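Local coordinates for protein probable 2-hydroxyhepta-2,4-diene-1,7-dioate isomerase (Thermus thermophilus, PDB 2DFU) that probably binds a metal ion and isomerises 2-hydroxyhepta-2,4-diene-1,7-dioate, and belongs to the fumarylacetoacetate hydrolase family, at residues Ile203-Val206 with Ala207-Leu210; Leu210-Ile213 with Ser214-Thr218. All blocks are in the same frame, centred on the assembly; numbering follows the deposited sequence.

Contact 1. Residues Ile203-Val206 with Ala207-Leu210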
ATOM      1  N   ILE A 203      22.708   9.683   0.246  1.00 38.82           N
ATOM      2  CA  ILE A 203      23.523   8.482   0.141  1.00 38.27           C
ATOM      3  C   ILE A 203      23.130   7.800  -1.162  1.00 39.61           C
ATOM      4  O   ILE A 203      23.985   7.356  -1.936  1.00 39.93           O
ATOM      5  CB  ILE A 203      23.257   7.546   1.327  1.00 38.00           C
ATOM      6  CG1 ILE A 203      23.662   8.253   2.625  1.00 36.24           C
ATOM      7  CG2 ILE A 203      23.998   6.229   1.135  1.00 38.46           C
ATOM      8  CD1 ILE A 203      23.347   7.480   3.886  1.00 36.68           C
ATOM      9  N   PHE A 204      21.823   7.734  -1.401  1.00 39.56           N
ATOM     10  CA  PHE A 204      21.285   7.139  -2.620  1.00 38.33           C
ATOM     11  C   PHE A 204      20.522   8.234  -3.341  1.00 38.34           C
ATOM     12  O   PHE A 204      19.665   8.898  -2.749  1.00 38.42           O
ATOM     13  CB  PHE A 204      20.327   5.998  -2.285  1.00 39.12           C
ATOM     14  CG  PHE A 204      20.943   4.926  -1.443  1.00 39.74           C
ATOM     15  CD1 PHE A 204      21.900   4.073  -1.978  1.00 38.39           C
ATOM     16  CD2 PHE A 204      20.588   4.790  -0.105  1.00 39.59           C
ATOM     17  CE1 PHE A 204      22.500   3.100  -1.191  1.00 41.47           C
ATOM     18  CE2 PHE A 204      21.184   3.817   0.697  1.00 40.24           C
ATOM     19  CZ  PHE A 204      22.142   2.970   0.152  1.00 40.80           C
ATOM     20  N   SER A 205      20.839   8.437  -4.612  1.00 35.57           N
ATOM     21  CA  SER A 205      20.155   9.452  -5.393  1.00 35.52           C
ATOM     22  C   SER A 205      18.720   8.997  -5.672  1.00 35.03           C
ATOM     23  O   SER A 205      18.374   7.821  -5.505  1.00 34.86           O
ATOM     24  CB  SER A 205      20.877   9.675  -6.723  1.00 34.41           C
ATOM     25  OG  SER A 205      20.641   8.591  -7.613  1.00 35.72           O
ATOM     26  N   VAL A 206      17.886   9.933  -6.104  1.00 34.16           N
ATOM     27  CA  VAL A 206      16.504   9.614  -6.430  1.00 33.86           C
ATOM     28  C   VAL A 206      16.481   8.567  -7.539  1.00 34.64           C
ATOM     29  O   VAL A 206      15.722   7.602  -7.482  1.00 34.61           O
ATOM     30  CB  VAL A 206      15.747  10.876  -6.894  1.00 32.46           C
ATOM     31  CG1 VAL A 206      14.366  10.501  -7.422  1.00 28.68           C
ATOM     32  CG2 VAL A 206      15.640  11.855  -5.734  1.00 29.41           C
ATOM     33  N   ALA A 207      17.327   8.759  -8.546  1.00 35.83           N
ATOM     34  CA  ALA A 207      17.398   7.828  -9.664  1.00 35.62           C
ATOM     35  C   ALA A 207      17.773   6.422  -9.203  1.00 35.91           C
ATOM     36  O   ALA A 207      17.238   5.435  -9.706  1.00 35.13           O
ATOM     37  CB  ALA A 207      18.400   8.332 -10.692  1.00 36.77           C
ATOM     38  N   GLU A 208      18.686   6.334  -8.239  1.00 36.33           N
ATOM     39  CA  GLU A 208      19.125   5.042  -7.715  1.00 37.53           C
ATOM     40  C   GLU A 208      18.030   4.379  -6.882  1.00 37.23           C
ATOM     41  O   GLU A 208      17.862   3.159  -6.910  1.00 36.90           O
ATOM     42  CB  GLU A 208      20.386   5.215  -6.864  1.00 39.76           C
ATOM     43  CG  GLU A 208      21.566   5.798  -7.633  1.00 43.95           C
ATOM     44  CD  GLU A 208      22.814   5.965  -6.783  1.00 46.48           C
ATOM     45  OE1 GLU A 208      22.729   6.555  -5.684  1.00 45.40           O
ATOM     46  OE2 GLU A 208      23.891   5.514  -7.225  1.00 50.84           O
ATOM     47  N   ILE A 209      17.290   5.188  -6.132  1.00 36.02           N
ATOM     48  CA  ILE A 209      16.210   4.678  -5.302  1.00 33.97           C
ATOM     49  C   ILE A 209      15.109   4.065  -6.164  1.00 33.17           C
ATOM     50  O   ILE A 209      14.685   2.936  -5.926  1.00 31.78           O
ATOM     51  CB  ILE A 209      15.617   5.800  -4.429  1.00 34.45           C
ATOM     52  CG1 ILE A 209      16.647   6.206  -3.374  1.00 32.55           C
ATOM     53  CG2 ILE A 209      14.300   5.342  -3.792  1.00 33.26           C
ATOM     54  CD1 ILE A 209      16.243   7.401  -2.541  1.00 33.33           C
ATOM     55  N   LEU A 210      14.657   4.810  -7.170  1.00 33.24           N
ATOM     56  CA  LEU A 210      13.607   4.322  -8.057  1.00 33.82           C
ATOM     57  C   LEU A 210      14.064   3.063  -8.776  1.00 35.79           C
ATOM     58  O   LEU A 210      13.301   2.101  -8.906  1.00 35.26           O
ATOM     59  CB  LEU A 210      13.240   5.385  -9.092  1.00 34.36           C
ATOM     60  CG  LEU A 210      12.653   6.697  -8.565  1.00 34.45           C
ATOM     61  CD1 LEU A 210      12.465   7.654  -9.726  1.00 32.09           C
ATOM     62  CD2 LEU A 210      11.327   6.437  -7.854  1.00 31.45           C
TER
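Ser205 holds OG between its own backbone N and carbonyl carbon (chi1 74°), which points the hydroxyl forward to the amide of Glu208, while Glu208 keeps CG beside its own N (chi1 -60°) and extends from there, bringing OE1 back to Ser205 N. Two reciprocal hydrogen bonds result. Glu208 N gives its hydrogen to Ser205 OG at 3.1 Å, and Ser205 N gives its own to Glu208 OE1 at 2.9 Å. The second bond is nearly straight, 168° at the hydrogen, and meets OE1 on the anti side of the carboxylate, a little out of its plane. Serine suits this place because its hydroxyl is short enough to accept from an amide three residues on; glutamate is long enough for its carboxylate to accept from Ser205 N. With an alanine here the hydroxyl is gone, and Glu208 N would probably lose its side-chain acceptor, leaving half of the reciprocal pair. Behind the cap, Ile209 N bonds to Ser205 O and Leu210 N to Val206 O, the latter at 3.0 Å. The branched Ile209 lays CG1 3.8 Å from Phe204 CB, and on the buried side Val206 and Leu210 run side by side, with CG1 of Val206 4.1 Å from CD1 of Leu210. Ile209 and Leu210 also touch Val225 of strand 224-226. The reciprocal pair of bonds is a capping box, with Ser205 as N-cap of helix 206-214.

Contact 2. Residues Leu210-Ile213 with Ser214-Thr218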
ATOM      1  N   LEU A 210      14.657   4.810  -7.170  1.00 33.24           N
ATOM      2  CA  LEU A 210      13.607   4.322  -8.057  1.00 33.82           C
ATOM      3  C   LEU A 210      14.064   3.063  -8.776  1.00 35.79           C
ATOM      4  O   LEU A 210      13.301   2.101  -8.906  1.00 35.26           O
ATOM      5  CB  LEU A 210      13.240   5.385  -9.092  1.00 34.36           C
ATOM      6  CG  LEU A 210      12.653   6.697  -8.565  1.00 34.45           C
ATOM      7  CD1 LEU A 210      12.465   7.654  -9.726  1.00 32.09           C
ATOM      8  CD2 LEU A 210      11.327   6.437  -7.854  1.00 31.45           C
ATOM      9  N   SER A 211      15.310   3.079  -9.247  1.00 35.18           N
ATOM     10  CA  SER A 211      15.886   1.941  -9.955  1.00 36.32           C
ATOM     11  C   SER A 211      15.909   0.712  -9.051  1.00 36.00           C
ATOM     12  O   SER A 211      15.482  -0.374  -9.448  1.00 36.49           O
ATOM     13  CB  SER A 211      17.316   2.267 -10.403  1.00 37.20           C
ATOM     14  OG  SER A 211      17.936   1.141 -10.997  1.00 40.81           O
ATOM     15  N   TYR A 212      16.420   0.893  -7.838  1.00 33.76           N
ATOM     16  CA  TYR A 212      16.505  -0.188  -6.870  1.00 34.11           C
ATOM     17  C   TYR A 212      15.131  -0.807  -6.637  1.00 34.61           C
ATOM     18  O   TYR A 212      14.953  -2.019  -6.761  1.00 34.71           O
ATOM     19  CB  TYR A 212      17.072   0.324  -5.546  1.00 34.09           C
ATOM     20  CG  TYR A 212      17.120  -0.741  -4.476  1.00 38.79           C
ATOM     21  CD1 TYR A 212      18.010  -1.814  -4.570  1.00 38.86           C
ATOM     22  CD2 TYR A 212      16.246  -0.703  -3.391  1.00 37.97           C
ATOM     23  CE1 TYR A 212      18.021  -2.823  -3.606  1.00 40.58           C
ATOM     24  CE2 TYR A 212      16.249  -1.699  -2.429  1.00 39.60           C
ATOM     25  CZ  TYR A 212      17.137  -2.756  -2.539  1.00 41.69           C
ATOM     26  OH  TYR A 212      17.135  -3.743  -1.579  1.00 44.11           O
ATOM     27  N   ILE A 213      14.158   0.032  -6.303  1.00 33.23           N
ATOM     28  CA  ILE A 213      12.804  -0.442  -6.062  1.00 31.65           C
ATOM     29  C   ILE A 213      12.280  -1.247  -7.245  1.00 31.55           C
ATOM     30  O   ILE A 213      11.707  -2.316  -7.061  1.00 30.40           O
ATOM     31  CB  ILE A 213      11.834   0.741  -5.795  1.00 30.93           C
ATOM     32  CG1 ILE A 213      12.214   1.442  -4.487  1.00 27.75           C
ATOM     33  CG2 ILE A 213      10.398   0.242  -5.723  1.00 28.57           C
ATOM     34  CD1 ILE A 213      11.522   2.779  -4.293  1.00 27.60           C
ATOM     35  N   SER A 214      12.494  -0.739  -8.458  1.00 32.89           N
ATOM     36  CA  SER A 214      11.998  -1.395  -9.668  1.00 34.59           C
ATOM     37  C   SER A 214      12.574  -2.773  -9.963  1.00 36.26           C
ATOM     38  O   SER A 214      12.052  -3.485 -10.820  1.00 37.80           O
ATOM     39  CB  SER A 214      12.217  -0.497 -10.893  1.00 34.38           C
ATOM     40  OG  SER A 214      13.589  -0.444 -11.250  1.00 37.03           O
ATOM     41  N   THR A 215      13.640  -3.158  -9.272  1.00 37.42           N
ATOM     42  CA  THR A 215      14.235  -4.463  -9.519  1.00 39.82           C
ATOM     43  C   THR A 215      13.388  -5.599  -8.941  1.00 41.44           C
ATOM     44  O   THR A 215      13.580  -6.761  -9.296  1.00 43.51           O
ATOM     45  CB  THR A 215      15.666  -4.576  -8.925  1.00 40.67           C
ATOM     46  OG1 THR A 215      15.609  -4.527  -7.495  1.00 41.71           O
ATOM     47  CG2 THR A 215      16.546  -3.457  -9.430  1.00 41.30           C
ATOM     48  N   PHE A 216      12.450  -5.274  -8.056  1.00 38.98           N
ATOM     49  CA  PHE A 216      11.615  -6.310  -7.456  1.00 36.37           C
ATOM     50  C   PHE A 216      10.162  -5.869  -7.281  1.00 36.55           C
ATOM     51  O   PHE A 216       9.269  -6.700  -7.122  1.00 36.07           O
ATOM     52  CB  PHE A 216      12.197  -6.713  -6.097  1.00 35.87           C
ATOM     53  CG  PHE A 216      12.083  -5.641  -5.042  1.00 34.57           C
ATOM     54  CD1 PHE A 216      10.959  -5.572  -4.217  1.00 34.80           C
ATOM     55  CD2 PHE A 216      13.091  -4.696  -4.879  1.00 33.03           C
ATOM     56  CE1 PHE A 216      10.839  -4.573  -3.242  1.00 31.30           C
ATOM     57  CE2 PHE A 216      12.986  -3.692  -3.907  1.00 31.60           C
ATOM     58  CZ  PHE A 216      11.854  -3.633  -3.087  1.00 32.38           C
ATOM     59  N   MET A 217       9.936  -4.558  -7.317  1.00 34.66           N
ATOM     60  CA  MET A 217       8.600  -4.001  -7.136  1.00 34.25           C
ATOM     61  C   MET A 217       8.256  -3.021  -8.247  1.00 33.70           C
ATOM     62  O   MET A 217       8.929  -2.005  -8.419  1.00 36.46           O
ATOM     63  CB  MET A 217       8.528  -3.302  -5.768  1.00 33.59           C
ATOM     64  CG  MET A 217       7.329  -2.386  -5.557  1.00 32.61           C
ATOM     65  SD  MET A 217       7.346  -1.619  -3.907  1.00 32.43           S
ATOM     66  CE  MET A 217       6.586  -2.925  -2.922  1.00 29.04           C
ATOM     67  N   THR A 218       7.211  -3.323  -9.011  1.00 31.84           N
ATOM     68  CA  THR A 218       6.804  -2.436 -10.092  1.00 32.49           C
ATOM     69  C   THR A 218       6.133  -1.190  -9.524  1.00 31.98           C
ATOM     70  O   THR A 218       5.204  -1.281  -8.718  1.00 31.43           O
ATOM     71  CB  THR A 218       5.823  -3.129 -11.060  1.00 33.04           C
ATOM     72  OG1 THR A 218       6.508  -4.175 -11.759  1.00 38.09           O
ATOM     73  CG2 THR A 218       5.280  -2.143 -12.079  1.00 33.75           C
TER
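From Leu210 to Ile213 the backbone is helical, and it unwinds over the next residues until Met217 is extended; Ser214 N still bonds to Leu210 O at 3.0 Å, whereas Ile213 O takes hydrogens from both Phe216 N and Met217 N. Of these two, Met217 N lies almost in line with the carbonyl and Phe216 N stands above its plane. The side chains grip the last carbonyls as well. Ser214 OG donates to Ser211 O at 2.6 Å and also bonds to Val128 N. Thr215 turns OG1 between its backbone N and carbonyl carbon (chi1 67°), which carries the hydroxyl to Tyr212 O, 2.7 Å away and in the carbonyl plane; Thr215 N reaches the same oxygen from above that plane. Short hydroxyl side chains suit these places because they can fold back onto carbonyls of the last turn, adding a hydroxyl donor to Ser211 O and to Tyr212 O. Ile213 O sits over one face of the Phe216 ring, 3.5 Å above its plane and offset towards the rim, and the ring presents its edge to the face of Tyr212, the planes at 69° and the centroids 5.9 Å apart. Ile213 CG2 packs 4.0 Å from Met217 CB, two apolar residues that also rest on Val51 of strand 50-53. Trp264 of the second subunit lies against Ser211 and Thr215. Shared carbonyl acceptors and returning hydroxyls are characteristic of a chain leaving a helix at its C-terminal side, here with a T-shaped aromatic pair packed beside it, within the dimer interface.

Contacts 1 and 2 lie at the two ends of one short helix, 206-214, with their centres about 11 Å apart and Leu210 common to both. Along the chain, contact 1 comes first, where the loop after strand 192-198 enters the helix, and contact 2 follows, where the chain leaves it towards strand 224-226. Contact 1 supplies a side-chain acceptor at the amide end and contact 2 hydroxyl donors at the carbonyl end. Across both, buried side chains of the helix (Ile209, Leu210 and Ile213) rest on Val225 of strand 224-226. The second subunit touches contact 2 but not contact 1, so the helix runs from a partly buried entry to an exit beside the dimer partner, all within the fumarylacetoacetate hydrolase family region.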